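Local coordinates for clostripain-related protein (Bacteroides thetaiotaomicron, PDB 6N9J) that probably cleaves peptide bonds as a secreted C11 (clostripain-family) cysteine protease, captured here in complex with an irreversible peptide inhibitor, at residues N21-D30 with V107-G115; Q81-M89 with W127-M138. One frame throughout, in Å; residues are numbered along the deposited sequence.

Contact 1: N21-D30 with V107-G115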
loop_
_atom_site.group_PDB
_atom_site.type_symbol
_atom_site.label_atom_id
_atom_site.label_comp_id
_atom_site.label_asym_id
_atom_site.label_seq_id
_atom_site.Cartn_x
_atom_site.Cartn_y
_atom_site.Cartn_z
ATOM N N ASN A 21 6.070 10.767 12.681
ATOM C CA ASN A 21 6.556 9.471 13.108
ATOM C C ASN A 21 7.976 9.343 12.587
ATOM O O ASN A 21 8.508 10.297 12.012
ATOM C CB ASN A 21 5.666 8.343 12.571
ATOM C CG ASN A 21 5.524 8.378 11.052
ATOM O OD1 ASN A 21 6.515 8.491 10.321
ATOM N ND2 ASN A 21 4.285 8.270 10.570
ATOM N N SER A 22 8.565 8.158 12.726
ATOM C CA SER A 22 9.974 7.968 12.401
ATOM C C SER A 22 10.327 8.252 10.934
ATOM O O SER A 22 11.502 8.451 10.603
ATOM C CB SER A 22 10.399 6.542 12.762
ATOM O OG SER A 22 9.552 5.581 12.156
ATOM N N LEU A 23 9.315 8.271 10.063
ATOM C CA LEU A 23 9.541 8.427 8.637
ATOM C C LEU A 23 9.613 9.889 8.212
ATOM O O LEU A 23 9.769 10.182 7.024
ATOM C CB LEU A 23 8.439 7.718 7.843
ATOM C CG LEU A 23 8.428 6.197 8.025
ATOM C CD1 LEU A 23 7.293 5.579 7.250
ATOM C CD2 LEU A 23 9.764 5.605 7.598
ATOM N N SER A 24 9.513 10.800 9.179
ATOM C CA SER A 24 9.403 12.228 8.868
ATOM C C SER A 24 10.534 12.717 7.972
ATOM O O SER A 24 10.347 13.645 7.181
ATOM C CB SER A 24 9.376 13.056 10.142
ATOM O OG SER A 24 10.567 12.852 10.874
ATOM N N ARG A 25 11.696 12.076 8.093
ATOM C CA ARG A 25 12.893 12.465 7.348
ATOM C C ARG A 25 12.828 12.146 5.843
ATOM O O ARG A 25 13.681 12.602 5.082
ATOM C CB ARG A 25 14.133 11.787 7.949
ATOM C CG ARG A 25 14.330 10.354 7.487
ATOM C CD ARG A 25 15.665 9.785 7.960
ATOM N NE ARG A 25 15.619 9.359 9.358
ATOM C CZ ARG A 25 16.677 8.961 10.063
ATOM N NH1 ARG A 25 17.884 8.935 9.508
ATOM N NH2 ARG A 25 16.526 8.588 11.327
ATOM N N PHE A 26 11.844 11.356 5.416
ATOM C CA PHE A 26 11.727 11.013 3.997
ATOM C C PHE A 26 10.717 11.893 3.247
ATOM O O PHE A 26 10.793 12.027 2.026
ATOM C CB PHE A 26 11.323 9.548 3.821
ATOM C CG PHE A 26 12.303 8.567 4.389
ATOM C CD1 PHE A 26 13.549 8.390 3.799
ATOM C CD2 PHE A 26 11.971 7.797 5.499
ATOM C CE1 PHE A 26 14.462 7.481 4.323
ATOM C CE2 PHE A 26 12.869 6.892 6.021
ATOM C CZ PHE A 26 14.121 6.729 5.430
ATOM N N ALA A 27 9.781 12.485 3.982
ATOM C CA ALA A 27 8.623 13.159 3.380
ATOM C C ALA A 27 8.998 14.288 2.408
ATOM O O ALA A 27 8.599 14.254 1.249
ATOM C CB ALA A 27 7.714 13.699 4.472
ATOM N N SER A 28 9.766 15.275 2.874
ATOM C CA SER A 28 10.119 16.441 2.045
ATOM C C SER A 28 10.838 16.051 0.752
ATOM O O SER A 28 10.619 16.660 -0.297
ATOM C CB SER A 28 10.989 17.419 2.837
ATOM O OG SER A 28 10.207 18.120 3.787
ATOM N N GLU A 29 11.689 15.029 0.850
ATOM C CA GLU A 29 12.416 14.490 -0.292
ATOM C C GLU A 29 11.459 13.945 -1.359
ATOM O O GLU A 29 11.628 14.223 -2.551
ATOM C CB GLU A 29 13.386 13.390 0.170
ATOM N N ASP A 30 10.464 13.167 -0.928
ATOM C CA ASP A 30 9.436 12.670 -1.839
ATOM C C ASP A 30 8.655 13.846 -2.443
ATOM O O ASP A 30 8.278 13.820 -3.626
ATOM C CB ASP A 30 8.485 11.702 -1.127
ATOM C CG ASP A 30 9.081 10.293 -0.949
ATOM O OD1 ASP A 30 10.000 9.896 -1.705
ATOM O OD2 ASP A 30 8.612 9.576 -0.043
ATOM N N VAL A 107 -5.345 7.844 -5.220
ATOM C CA VAL A 107 -4.859 8.238 -3.900
ATOM C C VAL A 107 -3.624 7.427 -3.522
ATOM O O VAL A 107 -3.508 6.243 -3.879
ATOM C CB VAL A 107 -5.958 8.076 -2.812
ATOM C CG1 VAL A 107 -6.352 6.617 -2.646
ATOM C CG2 VAL A 107 -5.505 8.669 -1.472
ATOM N N VAL A 108 -2.697 8.073 -2.818
ATOM C CA VAL A 108 -1.504 7.398 -2.304
ATOM C C VAL A 108 -1.472 7.525 -0.787
ATOM O O VAL A 108 -1.507 8.649 -0.257
ATOM C CB VAL A 108 -0.206 7.990 -2.890
ATOM C CG1 VAL A 108 1.000 7.184 -2.444
ATOM C CG2 VAL A 108 -0.285 8.058 -4.413
ATOM N N PHE A 109 -1.445 6.393 -0.083
ATOM C CA PHE A 109 -1.332 6.427 1.373
ATOM C C PHE A 109 0.107 6.203 1.773
ATOM O O PHE A 109 0.612 5.105 1.647
ATOM C CB PHE A 109 -2.235 5.386 2.024
ATOM C CG PHE A 109 -3.693 5.709 1.909
ATOM C CD1 PHE A 109 -4.234 6.768 2.613
ATOM C CD2 PHE A 109 -4.518 4.965 1.083
ATOM C CE1 PHE A 109 -5.574 7.079 2.494
ATOM C CE2 PHE A 109 -5.858 5.265 0.965
ATOM C CZ PHE A 109 -6.387 6.320 1.667
ATOM N N TRP A 110 0.743 7.269 2.257
ATOM C CA TRP A 110 2.163 7.300 2.601
ATOM C C TRP A 110 2.352 7.291 4.117
ATOM O O TRP A 110 2.050 8.282 4.786
ATOM C CB TRP A 110 2.775 8.559 1.981
ATOM C CG TRP A 110 4.277 8.774 1.987
ATOM C CD1 TRP A 110 5.089 8.844 0.886
ATOM C CD2 TRP A 110 5.120 9.056 3.116
ATOM N NE1 TRP A 110 6.381 9.112 1.258
ATOM C CE2 TRP A 110 6.430 9.251 2.619
ATOM C CE3 TRP A 110 4.902 9.139 4.501
ATOM C CZ2 TRP A 110 7.509 9.531 3.451
ATOM C CZ3 TRP A 110 5.983 9.408 5.329
ATOM C CH2 TRP A 110 7.268 9.597 4.803
ATOM N N SER A 111 2.854 6.184 4.659
ATOM C CA SER A 111 3.100 6.063 6.096
ATOM C C SER A 111 3.677 4.704 6.451
ATOM O O SER A 111 4.112 3.944 5.579
ATOM C CB SER A 111 1.812 6.265 6.900
ATOM O OG SER A 111 2.095 6.600 8.241
ATOM N N HIS A 112 3.673 4.419 7.752
ATOM C CA HIS A 112 3.845 3.066 8.258
ATOM C C HIS A 112 2.616 2.220 7.913
ATOM O O HIS A 112 1.521 2.749 7.711
ATOM C CB HIS A 112 4.062 3.080 9.779
ATOM C CG HIS A 112 5.429 3.526 10.192
ATOM N ND1 HIS A 112 6.550 2.740 10.023
ATOM C CD2 HIS A 112 5.860 4.676 10.763
ATOM C CE1 HIS A 112 7.608 3.385 10.476
ATOM N NE2 HIS A 112 7.217 4.563 10.933
ATOM N N GLY A 113 2.803 0.904 7.865
ATOM C CA GLY A 113 1.723 -0.026 7.593
ATOM C C GLY A 113 2.023 -1.374 8.217
ATOM O O GLY A 113 3.189 -1.719 8.437
ATOM N N ASP A 114 0.973 -2.131 8.523
ATOM C CA ASP A 114 1.128 -3.488 9.056
ATOM C C ASP A 114 -0.122 -4.301 8.695
ATOM O O ASP A 114 -0.749 -4.937 9.549
ATOM C CB ASP A 114 1.371 -3.463 10.573
ATOM C CG ASP A 114 2.140 -4.692 11.076
ATOM O OD1 ASP A 114 2.050 -5.765 10.441
ATOM O OD2 ASP A 114 2.837 -4.590 12.110
ATOM N N GLY A 115 -0.490 -4.262 7.417
ATOM C CA GLY A 115 -1.593 -5.073 6.924
ATOM C C GLY A 115 -2.902 -4.900 7.675
ATOM O O GLY A 115 -3.364 -3.782 7.920
#
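W110 of strand 105-110 and H112 in the loop that follows meet the loop and first turns of helix 24-37. H112 and G113 follow a strand of the central sheet, as the His-Gly motif does in clan CD peptidases. Two hydrogen bonds cross. The indole N-H of W110 NE1 points to D30 OD2 (2.6 Å, 164°), which lies in the ring plane and is reached on its anti side; the carboxylate stands nearly perpendicular to the indole. W110 can extend this far because its CG lies opposite its own backbone N (chi1 -171°). H112 NE2 donates to S22 OG at 2.8 Å, within the imidazole plane but along a more bent path.

Two kinds of apolar contact surround the rings. L23 CD1 sits over one face of H112, 3.8 Å from the ring centroid and 6° off its normal, a CH-pi contact. The six-membered rim of W110 is met by L23 CB at CH2 (3.8 Å) and by F26 CB at CZ2 (3.8 Å). The polar L23 O lies near the ring plane, at the edge 3.4 Å from CH2. The bound peptide lies against this junction: L23 and W110 pack on a modified side chain, and G113 contributes backbone hydrogen bonds.

The third group is the amide of N21, at the edge of H112, with CG 3.7 Å from CD2. Its ND2 donates outside the contact, to A18 O and Q129 O, and S111 OG is likewise bonded to A18 O. N21 OD1 caps the turn: it accepts from L23 N at 2.8 Å, in the carbonyl plane.

Contact 2: Q81-M89 with W127-M138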
loop_
_atom_site.group_PDB
_atom_site.type_symbol
_atom_site.label_atom_id
_atom_site.label_comp_id
_atom_site.label_asym_id
_atom_site.label_seq_id
_atom_site.Cartn_x
_atom_site.Cartn_y
_atom_site.Cartn_z
ATOM N N GLN A 81 -2.311 17.935 14.183
ATOM C CA GLN A 81 -3.440 17.027 14.342
ATOM C C GLN A 81 -3.078 15.574 14.089
ATOM O O GLN A 81 -2.035 15.273 13.521
ATOM C CB GLN A 81 -4.576 17.440 13.408
ATOM C CG GLN A 81 -4.209 17.417 11.942
ATOM C CD GLN A 81 -5.341 17.946 11.078
ATOM O OE1 GLN A 81 -6.352 18.435 11.591
ATOM N NE2 GLN A 81 -5.179 17.853 9.765
ATOM N N ASN A 82 -3.954 14.679 14.528
ATOM C CA ASN A 82 -3.772 13.242 14.347
ATOM C C ASN A 82 -4.230 12.835 12.959
ATOM O O ASN A 82 -5.430 12.689 12.704
ATOM C CB ASN A 82 -4.546 12.463 15.407
ATOM C CG ASN A 82 -4.489 10.953 15.188
ATOM O OD1 ASN A 82 -3.657 10.446 14.427
ATOM N ND2 ASN A 82 -5.377 10.231 15.859
ATOM N N SER A 83 -3.265 12.631 12.070
ATOM C CA SER A 83 -3.557 12.407 10.660
ATOM C C SER A 83 -4.081 11.004 10.340
ATOM O O SER A 83 -4.353 10.701 9.178
ATOM C CB SER A 83 -2.307 12.702 9.823
ATOM O OG SER A 83 -1.923 14.055 9.978
ATOM N N VAL A 84 -4.224 10.154 11.355
ATOM C CA VAL A 84 -4.830 8.844 11.141
ATOM C C VAL A 84 -6.125 8.709 11.958
ATOM O O VAL A 84 -6.660 7.613 12.120
ATOM C CB VAL A 84 -3.848 7.690 11.487
ATOM C CG1 VAL A 84 -2.593 7.784 10.613
ATOM C CG2 VAL A 84 -3.480 7.726 12.927
ATOM N N ASP A 85 -6.624 9.833 12.468
ATOM C CA ASP A 85 -7.958 9.877 13.059
ATOM C C ASP A 85 -9.008 9.961 11.940
ATOM O O ASP A 85 -8.768 10.600 10.920
ATOM C CB ASP A 85 -8.087 11.062 14.012
ATOM C CG ASP A 85 -9.523 11.326 14.423
ATOM O OD1 ASP A 85 -10.176 12.187 13.787
ATOM O OD2 ASP A 85 -10.000 10.671 15.375
ATOM N N VAL A 86 -10.156 9.314 12.122
ATOM C CA VAL A 86 -11.096 9.140 11.016
ATOM C C VAL A 86 -11.674 10.462 10.523
ATOM O O VAL A 86 -11.765 10.698 9.322
ATOM C CB VAL A 86 -12.263 8.207 11.397
ATOM C CG1 VAL A 86 -13.197 8.010 10.201
ATOM C CG2 VAL A 86 -11.731 6.872 11.878
ATOM N N ASP A 87 -12.046 11.323 11.463
ATOM C CA ASP A 87 -12.672 12.591 11.145
ATOM C C ASP A 87 -11.675 13.586 10.565
ATOM O O ASP A 87 -12.056 14.474 9.808
ATOM C CB ASP A 87 -13.348 13.171 12.384
ATOM C CG ASP A 87 -14.522 12.323 12.863
ATOM O OD1 ASP A 87 -15.176 11.660 12.025
ATOM O OD2 ASP A 87 -14.793 12.317 14.083
ATOM N N VAL A 88 -10.402 13.434 10.913
ATOM C CA VAL A 88 -9.349 14.253 10.323
ATOM C C VAL A 88 -9.175 13.922 8.839
ATOM O O VAL A 88 -9.186 14.826 7.991
ATOM C CB VAL A 88 -8.002 14.062 11.042
ATOM C CG1 VAL A 88 -6.847 14.598 10.194
ATOM C CG2 VAL A 88 -8.033 14.731 12.406
ATOM N N MET A 89 -9.017 12.627 8.547
ATOM C CA MET A 89 -8.822 12.121 7.190
ATOM C C MET A 89 -10.027 12.401 6.317
ATOM O O MET A 89 -9.883 12.729 5.150
ATOM C CB MET A 89 -8.545 10.606 7.200
ATOM C CG MET A 89 -8.444 9.986 5.803
ATOM S SD MET A 89 -8.022 8.215 5.730
ATOM C CE MET A 89 -6.342 8.266 6.326
ATOM N N TRP A 127 -2.933 0.621 9.186
ATOM C CA TRP A 127 -2.149 1.512 8.341
ATOM C C TRP A 127 -1.917 2.848 9.037
ATOM O O TRP A 127 -2.810 3.378 9.699
ATOM C CB TRP A 127 -2.822 1.764 6.973
ATOM C CG TRP A 127 -2.062 2.822 6.202
ATOM C CD1 TRP A 127 -0.980 2.622 5.392
ATOM C CD2 TRP A 127 -2.284 4.240 6.232
ATOM N NE1 TRP A 127 -0.524 3.823 4.907
ATOM C CE2 TRP A 127 -1.308 4.832 5.408
ATOM C CE3 TRP A 127 -3.219 5.065 6.869
ATOM C CZ2 TRP A 127 -1.247 6.209 5.195
ATOM C CZ3 TRP A 127 -3.145 6.434 6.671
ATOM C CH2 TRP A 127 -2.165 6.992 5.839
ATOM N N GLY A 128 -0.724 3.404 8.876
ATOM C CA GLY A 128 -0.516 4.783 9.278
ATOM C C GLY A 128 -0.216 4.954 10.754
ATOM O O GLY A 128 -0.784 4.281 11.616
ATOM N N GLN A 129 0.708 5.855 11.044
ATOM C CA GLN A 129 1.026 6.166 12.421
ATOM C C GLN A 129 1.168 7.667 12.584
ATOM O O GLN A 129 1.709 8.352 11.713
ATOM C CB GLN A 129 2.306 5.462 12.857
ATOM C CG GLN A 129 2.679 5.726 14.300
ATOM C CD GLN A 129 4.032 5.151 14.647
ATOM O OE1 GLN A 129 4.980 5.225 13.855
ATOM N NE2 GLN A 129 4.131 4.553 15.825
ATOM N N ASP A 130 0.647 8.163 13.696
ATOM C CA ASP A 130 0.833 9.538 14.121
ATOM C C ASP A 130 1.240 9.505 15.590
ATOM O O ASP A 130 0.455 9.062 16.433
ATOM C CB ASP A 130 -0.455 10.338 13.912
ATOM C CG ASP A 130 -0.279 11.816 14.175
ATOM O OD1 ASP A 130 -0.072 12.192 15.356
ATOM O OD2 ASP A 130 -0.380 12.599 13.204
ATOM N N THR A 131 2.462 9.945 15.898
ATOM C CA THR A 131 2.943 9.955 17.286
ATOM C C THR A 131 2.941 11.356 17.912
ATOM O O THR A 131 3.617 11.592 18.916
ATOM C CB THR A 131 4.376 9.360 17.408
ATOM O OG1 THR A 131 5.295 10.113 16.609
ATOM C CG2 THR A 131 4.402 7.909 16.968
ATOM N N GLY A 132 2.163 12.268 17.335
ATOM C CA GLY A 132 2.083 13.638 17.824
ATOM C C GLY A 132 1.618 13.767 19.262
ATOM O O GLY A 132 2.243 14.459 20.066
ATOM N N ASN A 133 0.511 13.108 19.585
ATOM C CA ASN A 133 0.009 13.072 20.958
ATOM C C ASN A 133 -0.363 11.640 21.323
ATOM O O ASN A 133 -1.528 11.255 21.238
ATOM C CB ASN A 133 -1.197 14.000 21.126
ATOM C CG ASN A 133 -1.687 14.077 22.567
ATOM O OD1 ASN A 133 -0.896 14.042 23.515
ATOM N ND2 ASN A 133 -3.001 14.182 22.736
ATOM N N GLY A 134 0.636 10.856 21.714
ATOM C CA GLY A 134 0.453 9.432 21.895
ATOM C C GLY A 134 0.664 8.679 20.595
ATOM O O GLY A 134 0.794 9.285 19.529
ATOM N N ASP A 135 0.689 7.354 20.681
ATOM C CA ASP A 135 0.904 6.504 19.517
ATOM C C ASP A 135 -0.433 6.106 18.893
ATOM O O ASP A 135 -1.117 5.222 19.408
ATOM C CB ASP A 135 1.697 5.259 19.921
ATOM C CG ASP A 135 2.218 4.475 18.734
ATOM O OD1 ASP A 135 1.697 4.636 17.609
ATOM O OD2 ASP A 135 3.158 3.673 18.936
ATOM N N ASN A 136 -0.804 6.765 17.794
ATOM C CA ASN A 136 -2.051 6.456 17.098
ATOM C C ASN A 136 -1.846 5.773 15.752
ATOM O O ASN A 136 -0.960 6.145 14.986
ATOM C CB ASN A 136 -2.869 7.724 16.884
ATOM C CG ASN A 136 -3.319 8.337 18.169
ATOM O OD1 ASN A 136 -2.769 9.344 18.609
ATOM N ND2 ASN A 136 -4.321 7.739 18.792
ATOM N N ARG A 137 -2.677 4.774 15.469
ATOM C CA ARG A 137 -2.612 4.040 14.210
ATOM C C ARG A 137 -4.022 3.779 13.705
ATOM O O ARG A 137 -4.970 3.771 14.486
ATOM C CB ARG A 137 -1.854 2.729 14.392
ATOM C CG ARG A 137 -0.470 2.929 14.986
ATOM C CD ARG A 137 0.256 1.641 15.224
ATOM N NE ARG A 137 1.367 1.843 16.156
ATOM C CZ ARG A 137 2.210 0.887 16.536
ATOM N NH1 ARG A 137 2.075 -0.343 16.053
ATOM N NH2 ARG A 137 3.184 1.160 17.398
ATOM N N MET A 138 -4.168 3.556 12.406
ATOM C CA MET A 138 -5.499 3.417 11.838
ATOM C C MET A 138 -5.845 1.951 11.565
ATOM O O MET A 138 -5.117 1.244 10.879
ATOM C CB MET A 138 -5.619 4.254 10.547
ATOM C CG MET A 138 -7.014 4.830 10.292
ATOM S SD MET A 138 -7.233 5.732 8.720
ATOM C CE MET A 138 -8.851 6.424 9.001
HETATM O O HOH W 1 -7.646 5.987 14.102
#
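The carboxylate of D130 and the amides of N82 and N136 are the flat groups at one end of this interface, with the W127 indole at the other. M89 CE and V84 CG1 approach that indole obliquely, and F109 meets it edge-to-face. S83 N reaches D130 OD2 from above the carboxylate plane, at 3.1 Å and a nearly straight 174°. Q81 O lies 3.2 Å from the same OD2, two acceptors with no bond between them; the N-H groups of S83 and G132 would tend to offset their repulsion. D130 OD1 accepts from G132 N in an Asx turn. N82 ND2 sits over one face of the N136 amide, 3.6 Å from CG, the planes 32° apart, while N82 OD1 takes V84 N from above its own amide plane, a second Asx turn.

The receiving surface is a two-stranded beta-hairpin, 127-130 with 136-138, lying against the turn that leads into helix 86-99, which D85 caps. V84 straddles it: CG1 rests on G128 C at 3.7 Å, where a beta carbon would clash, and CG2 on N136 O at 3.6 Å. An alanine in place of D130 removes both oxygens and is likely to leave the N-H of S83 without its mate and the hairpin loop at G132 freer to move.

At the W127 end the M89 chain is bent at chi3 (-68°), which carries CE to W127 CZ3 (3.7 Å) and M138 SD (3.6 Å). L143 of helix 140-146 touches both methionines. M138 runs extended beyond CG, which packs 3.3 Å from V84 O, whose hydrogen bond comes from a water.

Overall arrangement
From the N terminus the chain leaves strand 9-18, runs through the turn at 21-24 into helix 24-37, whose first turns complete segment 21-30, and later reaches 81-89 and helix 86-99, which returns it to the sheet as strand 105-110. There contact 1 closes, with 76 residues between its segments. Hairpin 127-138 follows, where contact 2 closes with 37 between its segments. The closures cross: their segments alternate. They also touch: H112 O lies 2.6 Å from G128 N, a probable hydrogen bond joining the loop after strand 105-110 to the hairpin. The contact centres lie about 13 Å apart; together the contacts tie helix 24-37, the central sheet, the hairpin and the start of helix 86-99.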